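Local coordinates for protein pseudoperoxidase (Leishmania major, PDB 5VIA) that binds heme b, whose iron has two axial protein ligands, and is a pseudoperoxidase of the peroxidase family, at residues E149-A154 / F270-T275. Sequence-based numbering, arbitrary orientation.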
loop_
_atom_site.group_PDB
_atom_site.type_symbol
_atom_site.label_atom_id
_atom_site.label_comp_id
_atom_site.label_asym_id
_atom_site.label_seq_id
_atom_site.Cartn_x
_atom_site.Cartn_y
_atom_site.Cartn_z
ATOM N N GLU A 149 -15.029 -6.941 -3.911
ATOM C CA GLU A 149 -13.891 -7.760 -4.329
ATOM C C GLU A 149 -13.097 -7.088 -5.455
ATOM O O GLU A 149 -11.866 -7.173 -5.497
ATOM C CB GLU A 149 -14.291 -9.203 -4.690
ATOM C CG GLU A 149 -13.032 -10.055 -4.959
ATOM C CD GLU A 149 -13.274 -11.547 -5.016
ATOM O OE1 GLU A 149 -14.194 -11.982 -5.739
ATOM O OE2 GLU A 149 -12.524 -12.292 -4.342
ATOM N N ALA A 150 -13.794 -6.390 -6.346
ATOM C CA ALA A 150 -13.132 -5.635 -7.413
ATOM C C ALA A 150 -12.164 -4.590 -6.848
ATOM O O ALA A 150 -11.040 -4.438 -7.341
ATOM C CB ALA A 150 -14.169 -4.972 -8.307
ATOM N N GLU A 151 -12.598 -3.880 -5.808
ATOM C CA GLU A 151 -11.765 -2.862 -5.174
ATOM C C GLU A 151 -10.573 -3.492 -4.454
ATOM O O GLU A 151 -9.452 -2.964 -4.522
ATOM C CB GLU A 151 -12.601 -1.999 -4.216
ATOM C CG GLU A 151 -13.499 -0.973 -4.935
ATOM C CD GLU A 151 -14.616 -0.417 -4.054
ATOM O OE1 GLU A 151 -14.975 -1.060 -3.040
ATOM O OE2 GLU A 151 -15.159 0.663 -4.395
ATOM N N CYS A 152 -10.795 -4.617 -3.772
ATOM C CA CYS A 152 -9.688 -5.295 -3.082
ATOM C C CYS A 152 -8.584 -5.650 -4.065
ATOM O O CYS A 152 -7.401 -5.361 -3.833
ATOM C CB CYS A 152 -10.175 -6.591 -2.429
ATOM S SG CYS A 152 -11.269 -6.371 -1.013
ATOM N N VAL A 153 -8.985 -6.280 -5.167
ATOM C CA VAL A 153 -8.038 -6.741 -6.185
ATOM C C VAL A 153 -7.345 -5.558 -6.845
ATOM O O VAL A 153 -6.137 -5.601 -7.122
ATOM C CB VAL A 153 -8.757 -7.609 -7.230
ATOM C CG1 VAL A 153 -7.846 -7.929 -8.417
ATOM C CG2 VAL A 153 -9.285 -8.883 -6.575
ATOM N N ALA A 154 -8.101 -4.487 -7.064
ATOM C CA ALA A 154 -7.559 -3.279 -7.679
ATOM C C ALA A 154 -6.457 -2.652 -6.832
ATOM O O ALA A 154 -5.501 -2.052 -7.355
ATOM C CB ALA A 154 -8.682 -2.268 -7.931
ATOM N N PHE A 270 -9.336 1.127 -8.835
ATOM C CA PHE A 270 -8.206 1.466 -7.977
ATOM C C PHE A 270 -8.487 2.739 -7.196
ATOM O O PHE A 270 -8.291 2.794 -5.986
ATOM C CB PHE A 270 -6.927 1.663 -8.822
ATOM C CG PHE A 270 -5.740 2.117 -8.014
ATOM C CD1 PHE A 270 -4.984 1.204 -7.305
ATOM C CD2 PHE A 270 -5.394 3.465 -7.950
ATOM C CE1 PHE A 270 -3.890 1.617 -6.541
ATOM C CE2 PHE A 270 -4.296 3.890 -7.194
ATOM C CZ PHE A 270 -3.545 2.958 -6.495
ATOM N N GLN A 271 -8.942 3.772 -7.892
ATOM C CA GLN A 271 -9.124 5.064 -7.249
ATOM C C GLN A 271 -10.273 4.989 -6.266
ATOM O O GLN A 271 -10.215 5.574 -5.181
ATOM C CB GLN A 271 -9.320 6.174 -8.294
ATOM C CG GLN A 271 -8.080 6.354 -9.191
ATOM C CD GLN A 271 -8.190 7.534 -10.127
ATOM O OE1 GLN A 271 -7.888 8.664 -9.747
ATOM N NE2 GLN A 271 -8.605 7.279 -11.362
ATOM N N SER A 272 -11.309 4.242 -6.627
ATOM C CA SER A 272 -12.423 4.056 -5.715
ATOM C C SER A 272 -11.988 3.311 -4.448
ATOM O O SER A 272 -12.345 3.695 -3.328
ATOM C CB SER A 272 -13.564 3.318 -6.422
ATOM O OG SER A 272 -14.513 2.900 -5.471
ATOM N N ALA A 273 -11.203 2.251 -4.626
ATOM C CA ALA A 273 -10.677 1.496 -3.490
ATOM C C ALA A 273 -9.750 2.346 -2.628
ATOM O O ALA A 273 -9.835 2.324 -1.390
ATOM C CB ALA A 273 -9.927 0.257 -3.976
ATOM N N PHE A 274 -8.843 3.075 -3.273
ATOM C CA PHE A 274 -7.832 3.806 -2.510
ATOM C C PHE A 274 -8.499 4.886 -1.678
ATOM O O PHE A 274 -8.160 5.094 -0.514
ATOM C CB PHE A 274 -6.755 4.394 -3.431
ATOM C CG PHE A 274 -5.463 4.689 -2.723
ATOM C CD1 PHE A 274 -5.294 5.879 -2.034
ATOM C CD2 PHE A 274 -4.420 3.772 -2.734
ATOM C CE1 PHE A 274 -4.098 6.163 -1.369
ATOM C CE2 PHE A 274 -3.213 4.054 -2.061
ATOM C CZ PHE A 274 -3.069 5.246 -1.380
ATOM N N THR A 275 -9.475 5.566 -2.267
ATOM C CA THR A 275 -10.249 6.543 -1.517
ATOM C C THR A 275 -10.972 5.931 -0.303
ATOM O O THR A 275 -10.908 6.489 0.798
ATOM C CB THR A 275 -11.234 7.290 -2.449
ATOM O OG1 THR A 275 -10.491 8.216 -3.251
ATOM C CG2 THR A 275 -12.285 8.058 -1.640
#
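With CG anti to its own carbonyl carbon (chi1 -76°) and the chain extended beyond it, Glu151 reaches past Ala273 across the flank of helix 263-279 to Ser272, whose OG stands anti to the backbone N. The hydroxyl donates a 2.6 Å hydrogen bond from Ser272 OG to Glu151 OE2, meeting the oxygen on its anti side and 22° out of the carboxylate plane. The other oxygen, OE1, accepts from Thr148 N and forms a salt bridge with Lys276; the nearby lysine would be expected to favour the ionised form of this buried carboxylate. Ala273 CB packs 3.5 Å from Glu151 CB and also touches Glu151 O. Ala154 CB rests 3.6 Å from Phe270 N. Phe270 turns its ring edge to the Ala154 carbonyl, CD1 lying 3.3 Å from Ala154 O; Trp266 NE1 donates to the same oxygen. The segments cross almost at right angles (-91°), with axes 8.1 Å apart, a close approach consistent with alanine on both sides. In this buried crossing of the largely helical peroxidase fold, the Phe270 side chain lies about 9 Å from that of the axial ligand His159 and meets Ile107 of helix 105-109, while helix 250-261 packs on Val153.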